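Local coordinates for protein ferritin (Ulva pertusa, PDB 3VNX) that probably oxidises iron(II) and stores the resulting iron(III) inside a hollow shell of 24 helical subunits, at residues H37-A42 with D150-A155; N49-I54 with R87-M92; P73-F78 with L194-L199. One frame throughout, in Å; residues are numbered along the deposited sequence. Where two conformers were deposited one is given.

Interaction 1 of 3, residues H37-A42 with D150-A155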
loop_
_atom_site.group_PDB
_atom_site.type_symbol
_atom_site.label_atom_id
_atom_site.label_comp_id
_atom_site.label_asym_id
_atom_site.label_seq_id
_atom_site.Cartn_x
_atom_site.Cartn_y
_atom_site.Cartn_z
ATOM N N HIS A 37 27.285 48.985 -23.147
ATOM C CA HIS A 37 28.417 49.917 -23.122
ATOM C C HIS A 37 29.696 49.330 -22.549
ATOM O O HIS A 37 29.671 48.540 -21.601
ATOM C CB HIS A 37 28.036 51.184 -22.341
ATOM C CG HIS A 37 28.990 52.335 -22.515
ATOM N ND1 HIS A 37 28.788 53.337 -23.440
ATOM C CD2 HIS A 37 30.125 52.663 -21.852
ATOM C CE1 HIS A 37 29.769 54.221 -23.356
ATOM N NE2 HIS A 37 30.589 53.840 -22.394
ATOM N N ILE A 38 30.827 49.734 -23.113
ATOM C CA ILE A 38 32.111 49.193 -22.665
ATOM C C ILE A 38 32.336 49.466 -21.195
ATOM O O ILE A 38 32.895 48.641 -20.475
ATOM C CB ILE A 38 33.285 49.762 -23.460
ATOM C CG1 ILE A 38 33.304 51.296 -23.358
ATOM C CG2 ILE A 38 33.220 49.277 -24.917
ATOM C CD1 ILE A 38 34.484 51.931 -24.037
ATOM N N GLU A 39 31.876 50.624 -20.748
ATOM C CA GLU A 39 32.070 51.027 -19.367
ATOM C C GLU A 39 31.284 50.084 -18.442
ATOM O O GLU A 39 31.781 49.641 -17.409
ATOM C CB GLU A 39 31.652 52.489 -19.201
ATOM C CG GLU A 39 32.212 53.163 -17.979
ATOM C CD GLU A 39 32.003 54.666 -18.004
ATOM O OE1 GLU A 39 32.088 55.247 -19.105
ATOM O OE2 GLU A 39 31.770 55.255 -16.922
ATOM N N CYS A 40 30.059 49.767 -18.838
ATOM C CA CYS A 40 29.272 48.762 -18.139
ATOM C C CYS A 40 29.966 47.407 -18.146
ATOM O O CYS A 40 30.153 46.801 -17.089
ATOM C CB CYS A 40 27.882 48.644 -18.766
ATOM S SG CYS A 40 26.883 50.142 -18.564
ATOM N N GLU A 41 30.354 46.942 -19.333
ATOM C CA GLU A 41 31.105 45.690 -19.465
ATOM C C GLU A 41 32.292 45.654 -18.519
ATOM O O GLU A 41 32.537 44.644 -17.850
ATOM C CB GLU A 41 31.612 45.534 -20.888
ATOM C CG GLU A 41 32.560 44.367 -21.107
ATOM C CD GLU A 41 33.038 44.317 -22.547
ATOM O OE1 GLU A 41 33.080 45.405 -23.172
ATOM O OE2 GLU A 41 33.364 43.215 -23.054
ATOM N N ALA A 42 33.025 46.767 -18.466
ATOM C CA ALA A 42 34.194 46.869 -17.594
ATOM C C ALA A 42 33.831 46.925 -16.099
ATOM O O ALA A 42 34.531 46.353 -15.262
ATOM C CB ALA A 42 35.074 48.073 -18.000
ATOM N N ASP A 150 23.003 52.793 -14.599
ATOM C CA ASP A 150 22.018 53.870 -14.709
ATOM C C ASP A 150 22.519 55.002 -15.618
ATOM O O ASP A 150 21.783 55.491 -16.486
ATOM C CB ASP A 150 21.662 54.433 -13.325
ATOM C CG ASP A 150 20.480 55.403 -13.372
ATOM O OD1 ASP A 150 19.667 55.324 -14.320
ATOM O OD2 ASP A 150 20.360 56.246 -12.460
ATOM N N LYS A 151 23.771 55.404 -15.402
ATOM C CA LYS A 151 24.414 56.432 -16.210
ATOM C C LYS A 151 24.181 56.182 -17.703
ATOM O O LYS A 151 23.722 57.073 -18.429
ATOM C CB LYS A 151 25.912 56.473 -15.883
ATOM C CG LYS A 151 26.731 57.387 -16.757
ATOM C CD LYS A 151 28.006 57.822 -16.049
ATOM C CE LYS A 151 29.009 56.685 -15.939
ATOM N NZ LYS A 151 30.233 57.077 -15.160
ATOM N N HIS A 152 24.470 54.963 -18.156
ATOM C CA HIS A 152 24.373 54.654 -19.581
ATOM C C HIS A 152 22.971 54.156 -19.980
ATOM O O HIS A 152 22.752 53.650 -21.093
ATOM C CB HIS A 152 25.494 53.687 -20.005
ATOM C CG HIS A 152 26.873 54.252 -19.826
ATOM N ND1 HIS A 152 27.509 54.985 -20.805
ATOM C CD2 HIS A 152 27.728 54.205 -18.777
ATOM C CE1 HIS A 152 28.705 55.350 -20.372
ATOM N NE2 HIS A 152 28.861 54.895 -19.142
ATOM N N LYS A 153 22.024 54.323 -19.060
ATOM C CA LYS A 153 20.625 54.055 -19.352
ATOM C C LYS A 153 20.396 52.631 -19.861
ATOM O O LYS A 153 19.665 52.409 -20.823
ATOM C CB LYS A 153 20.101 55.082 -20.364
ATOM C CG LYS A 153 19.383 56.261 -19.718
ATOM C CD LYS A 153 20.162 56.822 -18.529
ATOM C CE LYS A 153 19.237 57.460 -17.490
ATOM N NZ LYS A 153 18.275 56.462 -16.942
ATOM N N ASP A 154 21.041 51.669 -19.216
ATOM C CA ASP A 154 20.865 50.278 -19.574
ATOM C C ASP A 154 19.893 49.679 -18.568
ATOM O O ASP A 154 20.305 49.134 -17.536
ATOM C CB ASP A 154 22.210 49.572 -19.506
ATOM C CG ASP A 154 22.185 48.178 -20.112
ATOM O OD1 ASP A 154 21.108 47.533 -20.201
ATOM O OD2 ASP A 154 23.275 47.731 -20.496
ATOM N N ALA A 155 18.601 49.801 -18.848
ATOM C CA ALA A 155 17.602 49.423 -17.858
ATOM C C ALA A 155 17.653 47.911 -17.548
ATOM O O ALA A 155 17.397 47.492 -16.414
ATOM C CB ALA A 155 16.205 49.854 -18.318
HETATM O O HOH W 1 25.239 49.681 -21.402
#

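Interaction 2 of 3, residues N49-I54 with R87-M92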
loop_
_atom_site.group_PDB
_atom_site.type_symbol
_atom_site.label_atom_id
_atom_site.label_comp_id
_atom_site.label_asym_id
_atom_site.label_seq_id
_atom_site.Cartn_x
_atom_site.Cartn_y
_atom_site.Cartn_z
ATOM N N ASN A 49 35.614 40.780 -10.025
ATOM C CA ASN A 49 36.858 40.677 -9.270
ATOM C C ASN A 49 36.655 40.940 -7.785
ATOM O O ASN A 49 37.349 40.367 -6.945
ATOM C CB ASN A 49 37.930 41.622 -9.836
ATOM C CG ASN A 49 39.238 41.582 -9.035
ATOM O OD1 ASN A 49 39.613 42.564 -8.386
ATOM N ND2 ASN A 49 39.930 40.441 -9.076
ATOM N N ILE A 50 35.700 41.809 -7.464
ATOM C CA ILE A 50 35.422 42.152 -6.071
ATOM C C ILE A 50 34.797 40.968 -5.315
ATOM O O ILE A 50 35.153 40.688 -4.162
ATOM C CB ILE A 50 34.531 43.404 -5.992
ATOM C CG1 ILE A 50 35.261 44.592 -6.624
ATOM C CG2 ILE A 50 34.129 43.707 -4.546
ATOM C CD1 ILE A 50 34.583 45.916 -6.431
ATOM N N GLU A 51 33.875 40.264 -5.974
ATOM C CA GLU A 51 33.218 39.110 -5.369
ATOM C C GLU A 51 34.243 38.007 -5.265
ATOM O O GLU A 51 34.381 37.343 -4.218
ATOM C CB GLU A 51 32.027 38.623 -6.212
ATOM C CG GLU A 51 30.929 39.657 -6.473
ATOM C CD GLU A 51 30.037 39.968 -5.255
ATOM O OE1 GLU A 51 29.235 40.928 -5.352
ATOM O OE2 GLU A 51 30.115 39.275 -4.213
ATOM N N TYR A 52 34.975 37.817 -6.356
ATOM C CA TYR A 52 36.012 36.793 -6.367
ATOM C C TYR A 52 37.048 37.025 -5.261
ATOM O O TYR A 52 37.450 36.072 -4.599
ATOM C CB TYR A 52 36.667 36.660 -7.745
ATOM C CG TYR A 52 36.638 35.245 -8.298
ATOM C CD1 TYR A 52 37.145 34.181 -7.553
ATOM C CD2 TYR A 52 36.107 34.971 -9.563
ATOM C CE1 TYR A 52 37.119 32.875 -8.042
ATOM C CE2 TYR A 52 36.085 33.667 -10.075
ATOM C CZ TYR A 52 36.594 32.620 -9.304
ATOM O OH TYR A 52 36.590 31.317 -9.781
ATOM N N THR A 53 37.453 38.274 -5.031
ATOM C CA THR A 53 38.400 38.585 -3.953
ATOM C C THR A 53 37.803 38.261 -2.589
ATOM O O THR A 53 38.441 37.616 -1.747
ATOM C CB THR A 53 38.832 40.076 -3.948
ATOM O OG1 THR A 53 39.623 40.354 -5.105
ATOM C CG2 THR A 53 39.654 40.392 -2.710
ATOM N N ILE A 54 36.570 38.720 -2.372
ATOM C CA ILE A 54 35.893 38.497 -1.090
ATOM C C ILE A 54 35.671 36.999 -0.800
ATOM O O ILE A 54 35.754 36.545 0.344
ATOM C CB ILE A 54 34.568 39.263 -1.035
ATOM C CG1 ILE A 54 34.836 40.768 -1.007
ATOM C CG2 ILE A 54 33.742 38.835 0.163
ATOM C CD1 ILE A 54 33.577 41.588 -1.112
ATOM N N ARG A 87 31.749 33.324 -4.458
ATOM C CA ARG A 87 32.302 32.839 -5.721
ATOM C C ARG A 87 31.181 32.628 -6.723
ATOM O O ARG A 87 31.341 32.898 -7.912
ATOM C CB ARG A 87 33.079 31.538 -5.513
ATOM C CG ARG A 87 33.544 30.886 -6.793
ATOM C CD ARG A 87 34.595 29.818 -6.511
ATOM N NE ARG A 87 34.936 29.021 -7.693
ATOM C CZ ARG A 87 34.233 27.977 -8.132
ATOM N NH1 ARG A 87 33.120 27.599 -7.494
ATOM N NH2 ARG A 87 34.641 27.307 -9.211
ATOM N N GLU A 88 30.040 32.149 -6.230
ATOM C CA GLU A 88 28.844 32.016 -7.051
ATOM C C GLU A 88 28.312 33.390 -7.474
ATOM O O GLU A 88 27.797 33.544 -8.576
ATOM C CB GLU A 88 27.772 31.180 -6.324
ATOM C CG GLU A 88 26.392 31.111 -7.025
ATOM C CD GLU A 88 26.397 30.462 -8.428
ATOM O OE1 GLU A 88 25.649 30.956 -9.313
ATOM O OE2 GLU A 88 27.123 29.460 -8.648
ATOM N N HIS A 89 28.441 34.389 -6.607
ATOM C CA HIS A 89 28.087 35.748 -7.003
ATOM C C HIS A 89 28.921 36.189 -8.201
ATOM O O HIS A 89 28.387 36.764 -9.159
ATOM C CB HIS A 89 28.242 36.734 -5.846
ATOM C CG HIS A 89 27.218 36.563 -4.767
ATOM N ND1 HIS A 89 27.401 37.037 -3.486
ATOM C CD2 HIS A 89 26.000 35.971 -4.780
ATOM C CE1 HIS A 89 26.341 36.744 -2.755
ATOM N NE2 HIS A 89 25.475 36.095 -3.515
ATOM N N ALA A 90 30.227 35.911 -8.147
ATOM C CA ALA A 90 31.124 36.199 -9.264
ATOM C C ALA A 90 30.679 35.462 -10.526
ATOM O O ALA A 90 30.612 36.048 -11.618
ATOM C CB ALA A 90 32.566 35.840 -8.909
ATOM N N HIS A 91 30.361 34.180 -10.369
ATOM C CA HIS A 91 29.862 33.363 -11.480
ATOM C C HIS A 91 28.587 33.903 -12.160
ATOM O O HIS A 91 28.446 33.822 -13.392
ATOM C CB HIS A 91 29.629 31.922 -11.014
ATOM C CG HIS A 91 29.285 30.981 -12.127
ATOM N ND1 HIS A 91 30.217 30.535 -13.041
ATOM C CD2 HIS A 91 28.106 30.405 -12.480
ATOM C CE1 HIS A 91 29.631 29.723 -13.906
ATOM N NE2 HIS A 91 28.353 29.627 -13.584
ATOM N N MET A 92 27.655 34.436 -11.368
ATOM C CA MET A 92 26.409 35.002 -11.897
ATOM C C MET A 92 26.720 36.267 -12.708
ATOM O O MET A 92 26.086 36.552 -13.741
ATOM C CB MET A 92 25.417 35.322 -10.756
ATOM C CG MET A 92 24.908 34.103 -9.959
ATOM S SD MET A 92 24.495 34.419 -8.208
ATOM C CE MET A 92 22.947 35.320 -8.327
HETATM O O HOH W 2 37.449 29.077 -8.645
#

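Interaction 3 of 3, residues P73-F78 with L194-L199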
loop_
_atom_site.group_PDB
_atom_site.type_symbol
_atom_site.label_atom_id
_atom_site.label_comp_id
_atom_site.label_asym_id
_atom_site.label_seq_id
_atom_site.Cartn_x
_atom_site.Cartn_y
_atom_site.Cartn_z
ATOM N N PRO A 73 34.780 25.403 14.688
ATOM C CA PRO A 73 34.438 24.755 13.413
ATOM C C PRO A 73 33.104 25.241 12.832
ATOM O O PRO A 73 32.924 25.161 11.613
ATOM C CB PRO A 73 34.404 23.252 13.763
ATOM C CG PRO A 73 34.179 23.198 15.264
ATOM C CD PRO A 73 34.762 24.466 15.833
ATOM N N GLY A 74 32.210 25.754 13.678
ATOM C CA GLY A 74 31.004 26.425 13.211
ATOM C C GLY A 74 31.335 27.697 12.434
ATOM O O GLY A 74 30.802 27.931 11.348
ATOM N N PHE A 75 32.217 28.527 12.983
ATOM C CA PHE A 75 32.656 29.729 12.279
ATOM C C PHE A 75 33.353 29.294 10.985
ATOM O O PHE A 75 33.169 29.906 9.914
ATOM C CB PHE A 75 33.605 30.570 13.158
ATOM C CG PHE A 75 32.897 31.417 14.202
ATOM C CD1 PHE A 75 32.692 32.776 13.991
ATOM C CD2 PHE A 75 32.444 30.859 15.385
ATOM C CE1 PHE A 75 32.051 33.547 14.927
ATOM C CE2 PHE A 75 31.798 31.624 16.329
ATOM C CZ PHE A 75 31.596 32.967 16.100
ATOM N N ALA A 76 34.134 28.218 11.081
ATOM C CA ALA A 76 34.838 27.716 9.910
ATOM C C ALA A 76 33.850 27.323 8.803
ATOM O O ALA A 76 34.048 27.647 7.629
ATOM C CB ALA A 76 35.758 26.552 10.270
ATOM N N LYS A 77 32.783 26.632 9.179
ATOM C CA LYS A 77 31.795 26.185 8.203
ATOM C C LYS A 77 31.126 27.401 7.580
ATOM O O LYS A 77 30.990 27.515 6.342
ATOM C CB LYS A 77 30.770 25.281 8.883
ATOM C CG LYS A 77 29.580 24.864 8.040
ATOM C CD LYS A 77 28.770 23.756 8.759
ATOM C CE LYS A 77 27.453 23.433 8.038
ATOM N NZ LYS A 77 26.517 24.605 7.978
ATOM N N PHE A 78 30.726 28.317 8.455
ATOM C CA PHE A 78 30.118 29.569 8.030
ATOM C C PHE A 78 30.955 30.277 6.962
ATOM O O PHE A 78 30.429 30.756 5.954
ATOM C CB PHE A 78 29.930 30.500 9.225
ATOM C CG PHE A 78 29.345 31.823 8.857
ATOM C CD1 PHE A 78 27.965 31.987 8.785
ATOM C CD2 PHE A 78 30.171 32.906 8.566
ATOM C CE1 PHE A 78 27.411 33.207 8.442
ATOM C CE2 PHE A 78 29.634 34.130 8.227
ATOM C CZ PHE A 78 28.243 34.287 8.164
ATOM N N LEU A 194 28.701 29.180 22.068
ATOM C CA LEU A 194 27.286 29.050 21.743
ATOM C C LEU A 194 27.010 29.525 20.335
ATOM O O LEU A 194 26.324 28.842 19.570
ATOM C CB LEU A 194 26.422 29.837 22.726
ATOM C CG LEU A 194 26.335 29.218 24.122
ATOM C CD1 LEU A 194 25.483 30.068 25.026
ATOM C CD2 LEU A 194 25.798 27.772 24.081
ATOM N N LEU A 195 27.551 30.691 19.989
ATOM C CA LEU A 195 27.360 31.249 18.659
ATOM C C LEU A 195 28.047 30.400 17.593
ATOM O O LEU A 195 27.546 30.262 16.483
ATOM C CB LEU A 195 27.846 32.697 18.604
ATOM C CG LEU A 195 26.700 33.667 18.309
ATOM C CD1 LEU A 195 26.952 35.024 18.944
ATOM C CD2 LEU A 195 26.475 33.787 16.812
ATOM N N ASP A 196 29.196 29.830 17.939
ATOM C CA ASP A 196 29.854 28.900 17.037
ATOM C C ASP A 196 28.946 27.691 16.782
ATOM O O ASP A 196 28.888 27.172 15.671
ATOM C CB ASP A 196 31.197 28.431 17.587
ATOM C CG ASP A 196 31.847 27.374 16.692
ATOM O OD1 ASP A 196 32.462 27.758 15.675
ATOM O OD2 ASP A 196 31.731 26.163 16.986
ATOM N N GLN A 197 28.228 27.247 17.808
ATOM C CA GLN A 197 27.285 26.140 17.623
ATOM C C GLN A 197 26.155 26.527 16.681
ATOM O O GLN A 197 25.765 25.748 15.826
ATOM C CB GLN A 197 26.700 25.676 18.954
ATOM C CG GLN A 197 27.743 25.246 19.949
ATOM C CD GLN A 197 27.508 23.846 20.450
ATOM O OE1 GLN A 197 28.294 22.934 20.170
ATOM N NE2 GLN A 197 26.418 23.658 21.196
ATOM N N GLU A 198 25.635 27.734 16.859
ATOM C CA GLU A 198 24.560 28.251 16.023
ATOM C C GLU A 198 25.033 28.369 14.559
ATOM O O GLU A 198 24.379 27.883 13.631
ATOM C CB GLU A 198 24.101 29.617 16.567
ATOM C CG GLU A 198 22.673 30.030 16.181
ATOM C CD GLU A 198 22.421 31.545 16.292
ATOM O OE1 GLU A 198 22.028 32.153 15.270
ATOM O OE2 GLU A 198 22.609 32.131 17.388
ATOM N N LEU A 199 26.180 29.015 14.367
ATOM C CA LEU A 199 26.766 29.215 13.049
ATOM C C LEU A 199 26.992 27.897 12.302
ATOM O O LEU A 199 27.057 27.858 11.071
ATOM C CB LEU A 199 28.096 29.951 13.197
ATOM C CG LEU A 199 28.094 31.431 12.800
ATOM C CD1 LEU A 199 26.841 32.132 13.297
ATOM C CD2 LEU A 199 29.338 32.126 13.328
#

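Interaction 1 of 3, residues H37-A42 with D150-A155
The first turn of helix 38-66 faces the turn in which helix 123-151 ends, and the backbones stay well apart: the closest CA atoms, those of His37 and His152, are 7.2 Å from each other. His37 occupies the N-cap position of its helix. Across the way, His152 is the first residue to leave helical geometry, and Lys153, with a positive phi, is the C-prime residue of a Schellman motif that ends the helix, with Lys153 N bonded to Asp150 O inside the wider bond made by Asp154 N. Asp154 then takes the N-cap position of helix 155-201, its OD1 binding Leu157 N and pairing with Arg100. The contact thus gathers the start of one helix and the sharp connection between two others at one end of the ferritin four-helix bundle. Its centre is a face-to-face stack of imidazoles, with the His37 and His152 centroids 3.7 Å apart and the planes tilted by 27°. His37 holds CG anti to the backbone N (chi1 -167°), which sets its ring against that of His152, whose CE1 lies over the middle of the His37 face, 3.1 Å from His37 NE2. The opposite face of the His152 ring carries the CG methylene of Lys151, so this imidazole is sandwiched. Glu39 stands at its edge with the carboxylate turned steeply, 77° from the ring plane, and Glu39 OE1 lies 3.2 Å from His152 NE2; so close a carboxylate might favour a protonated imidazole. The other oxygen, Glu39 OE2, uses its syn lone pair to accept from Lys151 NZ at 3.0 Å, a salt bridge made possible by the bend of the lysine chain at chi3. Cys40 SG comes in obliquely to the His152 ring, 4.1 Å from His152 CB. A water accepts from His37 N at 2.8 Å and donates to Asp154 OD2, linking the starts of two helices.

Interaction 2 of 3, residues N49-I54 with R87-M92
Two side-chain amides grip Glu51 OE1, Gln47 NE2 from one turn earlier on the same helix and Asn138 ND2 from helix 123-151, and so fix the rotation of the carboxylate. The chain bends at chi2, leaving the other oxygen, Glu51 OE2, beside helix 73-99, where it lies 3.6 Å from His89 CB and near the edge of that imidazole. Carboxylate and ring planes are almost perpendicular, 81° apart, and the His89 ring leads away from the facing helix. Between the helices the packing is close: Glu51 CB meets Ala90 CB at 3.9 Å, and Tyr52 meets the same small alanine obliquely, Tyr52 CD2 lying 3.7 Å from Ala90 CB. Such a small residue suits an axis separation of 7.7 Å for segments running antiparallel at 162°. Beyond Ala90, Tyr52 and the extended Arg87 chain lie alongside each other and point the same way, their flat ends steeply turned. One water joins them, 2.7 Å from Tyr52 OH and accepting from Arg87 NE at 2.7 Å. Both ends reach across a subunit boundary: Tyr52 OH bonds to His59, and Arg87 NH2 pairs with Asp84, both of a neighbouring subunit. The bridging water therefore belongs to an intersubunit polar network, while Glu51 faces the bundle interior. There its side chain comes within about 3 Å (nearest atoms) of a bound calcium ion, and Glu86 OE2 lies close to Glu51 OE2, a crowding of like charges that a cation would probably relieve. A glutamate close to a bound metal, with a glutamate and a histidine of the antiparallel helix beside it, is consistent with the di-iron ferroxidase centre of ferritins.

Interaction 3 of 3, residues P73-F78 with L194-L199
Leu199 CD2 sits squarely over the Phe75 ring, 3.4 Å from its centroid and 12° off the normal, a well-centred CH-pi contact. The same ring presents its edge to Asp196: ring and carboxylate are nearly coplanar, 10° apart, with Phe75 CD2 3.1 Å from Asp196 OD1. Asp196 holds CG anti to its backbone N, which carries the acid to the first turn of helix 73-99. There Asp196 OD1 accepts from Phe75 N at 2.8 Å, the donor standing above the carboxylate plane, and Asp196 OD2 takes a weak, longer bond from Gly74 N at 3.4 Å. These amides at a helix start would be expected to stabilise the negative charge. Gly74, without a side chain, lets the backbones come together: Gly74 CA lies 3.3 Å from Asp196 O in a straight CA-H...O contact, and the axes approach to 7.2 Å at a crossing angle of 38°. Nearly a turn further on, Phe78 crosses Leu199 obliquely, Phe78 CD1 being 4.1 Å from Leu199 CG. Helix 123-151 lies against both phenylalanines through Met128, and Tyr179, earlier on helix 155-201, turns its ring against Phe78. Beyond the contact, Leu194 packs on Val190 of one neighbouring subunit and Leu194 of another, so the last part of helix 155-201 joins the head of helix 73-99 to adjoining subunits.

Interactions 1 and 3 lie on opposite sides of the chain's centre, their own centres 40 Å apart, while the centre of interaction 2 sits only about 5 Å from that of the chain. Helix 38-66 serves interactions 1 and 2, and helix 73-99 serves 2 and 3, so the three contacts tie a continuous set of helices together. Chemistry follows place. Interaction 1, at the surface, relies on stacked imidazoles, a salt bridge and water between helix ends. Interaction 2 is buried, and combines tight antiparallel packing with polar groups turned to a metal or a subunit boundary. Interaction 3, also buried, is chiefly aromatic and aliphatic, with one carboxylate at a helix start.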